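Local coordinates for porin (Rhodobacter capsulatus, PDB 2POR), which forms, as a homotrimer, outer-membrane channels that let small hydrophilic solutes up to about 0.6 kDa diffuse passively, at residues L177-A187 against A199-F210. Sequence-based numbering, arbitrary orientation.
Sequences LMADMEQLELA and AYYADGELDRDF. With C8E ((hydroxyethyloxy)tri(ethyloxy)octane), chain H.
D207 OD2 takes the N-cap bond from F210 N and a 2.7 Å bond from a water that also donates to L177 O. The other oxygen, D207 OD1, accepts from A179 N over 2.9 Å, on the anti side and 33° out of the carboxylate plane. The D207 carboxyl group reaches back to segment 177-179 because its CG stands anti to the backbone N (chi1 169°), and M178 CG lies 3.7 Å from D207 CG, the two side chains meeting at about a right angle. In M181, CG anti to the carbonyl carbon (chi1 -52°) and an extended chi2 carry SD over one face of the F210 ring, offset toward the rim and 4.0 Å from the centroid, a Met-aromatic contact; the bend at chi3 lays CE over the same ring as a CH-pi approach. The same sulfur accepts a weak bond from D207 N and touches L206 CD2 at 4.0 Å. Strands 181-192 and 195-207 are neighbours in the 16-stranded antiparallel porin barrel, and E182-E205, L184-D203 and L186-Y201 form hydrogen-bonded pairs on one face, with L184 and L186 on the surface. On the other face, Q183 and G204 form a non-hydrogen-bonded pair, CA atoms 4.2 Å apart. The Q183 chain lies along A202 CB; its NE2 donates to E185 OE2 and its OE1 is hydrogen-bonded to H229 NE2, while E185 OE1 bonds S79 OG. The detergent C8E touches L186 and A199 at the far end. With an alanine at D207, A179 N and F210 N are likely to lose their shared acceptor group, leaving the start of helix 208-214 uncapped. One carboxylate thus ties the loop leading into one barrel strand to the helix that follows its neighbour.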
# COMPACT_ATOMS: atom_id res chain seq x y z
N LEU A 177 -7.28 -35.71 -9.93
CA LEU A 177 -7.69 -34.36 -10.26
C LEU A 177 -6.71 -33.52 -11.10
O LEU A 177 -7.16 -32.68 -11.89
CB LEU A 177 -7.99 -33.67 -8.96
CG LEU A 177 -9.19 -34.22 -8.20
CD1 LEU A 177 -9.33 -33.47 -6.92
CD2 LEU A 177 -10.46 -34.01 -8.99
N MET A 178 -5.39 -33.71 -10.99
CA MET A 178 -4.40 -32.92 -11.75
C MET A 178 -3.20 -33.81 -11.91
O MET A 178 -2.75 -34.37 -10.93
CB MET A 178 -4.00 -31.65 -10.97
CG MET A 178 -3.15 -30.74 -11.86
SD MET A 178 -2.52 -29.29 -10.98
CE MET A 178 -1.32 -30.08 -9.91
N ALA A 179 -2.76 -34.05 -13.13
CA ALA A 179 -1.61 -34.90 -13.40
C ALA A 179 -0.34 -34.21 -12.89
O ALA A 179 -0.27 -32.98 -12.81
CB ALA A 179 -1.41 -35.10 -14.89
N ASP A 180 0.66 -34.98 -12.52
CA ASP A 180 2.00 -34.44 -12.28
C ASP A 180 2.58 -33.83 -13.54
O ASP A 180 2.28 -34.30 -14.65
CB ASP A 180 2.93 -35.53 -11.86
CG ASP A 180 2.66 -36.12 -10.51
OD1 ASP A 180 2.00 -35.49 -9.69
OD2 ASP A 180 3.15 -37.22 -10.27
N MET A 181 3.45 -32.81 -13.43
CA MET A 181 3.98 -32.16 -14.61
C MET A 181 5.51 -32.11 -14.50
O MET A 181 6.05 -32.17 -13.39
CB MET A 181 3.43 -30.74 -14.71
CG MET A 181 1.89 -30.60 -14.62
SD MET A 181 1.20 -29.02 -15.10
CE MET A 181 0.41 -28.79 -13.57
N GLU A 182 6.24 -32.03 -15.61
CA GLU A 182 7.68 -31.86 -15.56
C GLU A 182 8.11 -31.21 -16.84
O GLU A 182 7.35 -31.23 -17.83
CB GLU A 182 8.42 -33.15 -15.41
CG GLU A 182 8.18 -34.12 -16.53
CD GLU A 182 9.17 -35.28 -16.56
OE1 GLU A 182 9.43 -35.89 -15.51
OE2 GLU A 182 9.68 -35.54 -17.65
N GLN A 183 9.28 -30.57 -16.85
CA GLN A 183 9.80 -29.92 -18.04
C GLN A 183 11.31 -29.89 -17.91
O GLN A 183 11.83 -29.67 -16.81
CB GLN A 183 9.24 -28.50 -18.12
CG GLN A 183 9.60 -27.75 -19.37
CD GLN A 183 8.84 -26.46 -19.39
OE1 GLN A 183 7.66 -26.48 -19.62
NE2 GLN A 183 9.35 -25.26 -19.18
N LEU A 184 11.99 -30.18 -19.00
CA LEU A 184 13.43 -30.15 -19.07
C LEU A 184 13.78 -29.01 -20.00
O LEU A 184 13.12 -28.87 -21.03
CB LEU A 184 13.98 -31.42 -19.66
CG LEU A 184 15.51 -31.44 -19.89
CD1 LEU A 184 16.29 -31.83 -18.62
CD2 LEU A 184 15.79 -32.41 -21.02
N GLU A 185 14.78 -28.17 -19.71
CA GLU A 185 15.15 -27.06 -20.58
C GLU A 185 16.65 -27.10 -20.93
O GLU A 185 17.46 -27.51 -20.07
CB GLU A 185 14.93 -25.69 -19.94
CG GLU A 185 13.53 -25.23 -19.57
CD GLU A 185 13.12 -25.40 -18.12
OE1 GLU A 185 13.94 -25.49 -17.22
OE2 GLU A 185 11.93 -25.44 -17.88
N LEU A 186 16.99 -26.66 -22.14
CA LEU A 186 18.36 -26.42 -22.57
C LEU A 186 18.31 -24.97 -22.98
O LEU A 186 17.37 -24.56 -23.68
CB LEU A 186 18.81 -27.17 -23.81
CG LEU A 186 18.70 -28.65 -23.66
CD1 LEU A 186 18.90 -29.27 -25.03
CD2 LEU A 186 19.67 -29.12 -22.60
N ALA A 187 19.27 -24.17 -22.55
CA ALA A 187 19.28 -22.78 -22.91
C ALA A 187 20.71 -22.42 -23.32
O ALA A 187 21.67 -23.03 -22.84
CB ALA A 187 18.85 -21.96 -21.70
N ALA A 199 18.50 -18.46 -26.75
CA ALA A 199 17.70 -19.52 -27.36
C ALA A 199 17.42 -20.59 -26.33
O ALA A 199 18.23 -20.77 -25.40
CB ALA A 199 18.43 -20.18 -28.50
N TYR A 200 16.30 -21.32 -26.41
CA TYR A 200 16.06 -22.39 -25.46
C TYR A 200 15.22 -23.46 -26.18
O TYR A 200 14.60 -23.17 -27.20
CB TYR A 200 15.28 -21.89 -24.21
CG TYR A 200 13.82 -21.53 -24.52
CD1 TYR A 200 13.47 -20.31 -25.09
CD2 TYR A 200 12.82 -22.49 -24.26
CE1 TYR A 200 12.14 -20.05 -25.42
CE2 TYR A 200 11.49 -22.23 -24.59
CZ TYR A 200 11.16 -21.02 -25.17
OH TYR A 200 9.83 -20.80 -25.51
N TYR A 201 15.17 -24.64 -25.61
CA TYR A 201 14.31 -25.68 -26.07
C TYR A 201 13.80 -26.28 -24.77
O TYR A 201 14.57 -26.50 -23.82
CB TYR A 201 15.13 -26.66 -26.89
CG TYR A 201 14.31 -27.91 -27.17
CD1 TYR A 201 13.40 -27.87 -28.21
CD2 TYR A 201 14.45 -29.03 -26.36
CE1 TYR A 201 12.62 -28.97 -28.45
CE2 TYR A 201 13.67 -30.13 -26.60
CZ TYR A 201 12.76 -30.08 -27.65
OH TYR A 201 11.96 -31.18 -27.91
N ALA A 202 12.50 -26.60 -24.69
CA ALA A 202 11.91 -27.20 -23.49
C ALA A 202 11.00 -28.35 -23.94
O ALA A 202 10.35 -28.26 -24.98
CB ALA A 202 11.03 -26.20 -22.70
N ASP A 203 10.92 -29.38 -23.14
CA ASP A 203 10.15 -30.55 -23.49
C ASP A 203 9.61 -31.16 -22.20
O ASP A 203 10.35 -31.22 -21.20
CB ASP A 203 11.11 -31.49 -24.22
CG ASP A 203 10.45 -32.73 -24.75
OD1 ASP A 203 9.83 -32.69 -25.81
OD2 ASP A 203 10.53 -33.74 -24.06
N GLY A 204 8.37 -31.65 -22.16
CA GLY A 204 7.92 -32.32 -20.95
C GLY A 204 6.46 -32.74 -21.05
O GLY A 204 5.97 -33.05 -22.15
N GLU A 205 5.77 -32.70 -19.93
CA GLU A 205 4.35 -32.99 -19.96
C GLU A 205 3.62 -32.16 -18.95
O GLU A 205 4.15 -31.80 -17.90
CB GLU A 205 4.07 -34.46 -19.70
CG GLU A 205 4.46 -34.96 -18.34
CD GLU A 205 4.34 -36.48 -18.18
OE1 GLU A 205 4.69 -37.20 -19.12
OE2 GLU A 205 3.92 -36.90 -17.09
N LEU A 206 2.39 -31.83 -19.33
CA LEU A 206 1.52 -30.94 -18.59
C LEU A 206 0.21 -31.64 -18.24
O LEU A 206 -0.16 -32.60 -18.92
CB LEU A 206 1.19 -29.73 -19.42
CG LEU A 206 2.33 -28.79 -19.82
CD1 LEU A 206 1.76 -27.66 -20.65
CD2 LEU A 206 3.03 -28.29 -18.55
N ASP A 207 -0.50 -31.19 -17.20
CA ASP A 207 -1.83 -31.66 -16.91
C ASP A 207 -2.69 -31.23 -18.09
O ASP A 207 -2.57 -30.10 -18.59
CB ASP A 207 -2.34 -31.01 -15.64
CG ASP A 207 -3.82 -31.27 -15.41
OD1 ASP A 207 -4.16 -32.40 -15.07
OD2 ASP A 207 -4.61 -30.34 -15.58
N ARG A 208 -3.61 -32.11 -18.51
CA ARG A 208 -4.51 -31.85 -19.64
C ARG A 208 -5.29 -30.58 -19.50
O ARG A 208 -5.28 -29.74 -20.40
CB ARG A 208 -5.54 -32.99 -19.81
CG ARG A 208 -6.55 -32.78 -20.96
CD ARG A 208 -7.73 -33.76 -20.80
NE ARG A 208 -8.53 -33.42 -19.62
CZ ARG A 208 -8.77 -34.33 -18.68
NH1 ARG A 208 -8.33 -35.58 -18.76
NH2 ARG A 208 -9.44 -33.95 -17.61
N ASP A 209 -6.00 -30.43 -18.38
CA ASP A 209 -6.84 -29.26 -18.28
C ASP A 209 -6.04 -27.98 -18.02
O ASP A 209 -6.46 -26.91 -18.46
CB ASP A 209 -7.87 -29.52 -17.18
CG ASP A 209 -8.90 -30.60 -17.59
OD1 ASP A 209 -9.14 -30.82 -18.77
OD2 ASP A 209 -9.45 -31.22 -16.70
N PHE A 210 -4.87 -28.04 -17.40
CA PHE A 210 -3.98 -26.88 -17.28
C PHE A 210 -3.54 -26.46 -18.72
O PHE A 210 -3.66 -25.28 -19.11
CB PHE A 210 -2.81 -27.33 -16.36
CG PHE A 210 -1.62 -26.39 -16.22
CD1 PHE A 210 -0.59 -26.44 -17.15
CD2 PHE A 210 -1.57 -25.48 -15.18
CE1 PHE A 210 0.49 -25.58 -17.04
CE2 PHE A 210 -0.48 -24.62 -15.08
CZ PHE A 210 0.54 -24.68 -16.00
C1 C8E H . 19.68 -25.36 -27.00
C2 C8E H . 18.97 -24.29 -27.82
C3 C8E H . 18.27 -24.82 -29.06
C4 C8E H . 17.27 -23.79 -29.63
C5 C8E H . 16.70 -24.17 -31.00
C6 C8E H . 15.46 -23.41 -31.49
C7 C8E H . 15.66 -21.94 -31.84
C8 C8E H . 14.77 -21.57 -33.03
O9 C8E H . 13.33 -21.67 -32.99
C10 C8E H . 12.66 -20.46 -33.41
C11 C8E H . 11.23 -20.44 -34.01
O12 C8E H . 10.88 -21.06 -35.26
C13 C8E H . 10.97 -20.18 -36.40
C14 C8E H . 9.82 -20.18 -37.43
O15 C8E H . 8.55 -19.54 -37.19
C16 C8E H . 8.23 -18.57 -38.22
C17 C8E H . 6.92 -17.73 -38.31
O18 C8E H . 6.57 -16.63 -37.43
C19 C8E H . 6.60 -15.32 -38.01
C20 C8E H . 7.75 -14.40 -37.66
O21 C8E H . 7.60 -13.11 -38.24
O HOH W 1 -6.53 -30.34 -13.73
O HOH W 2 -9.06 -32.78 -14.37
O HOH W 3 1.76 -37.27 -15.11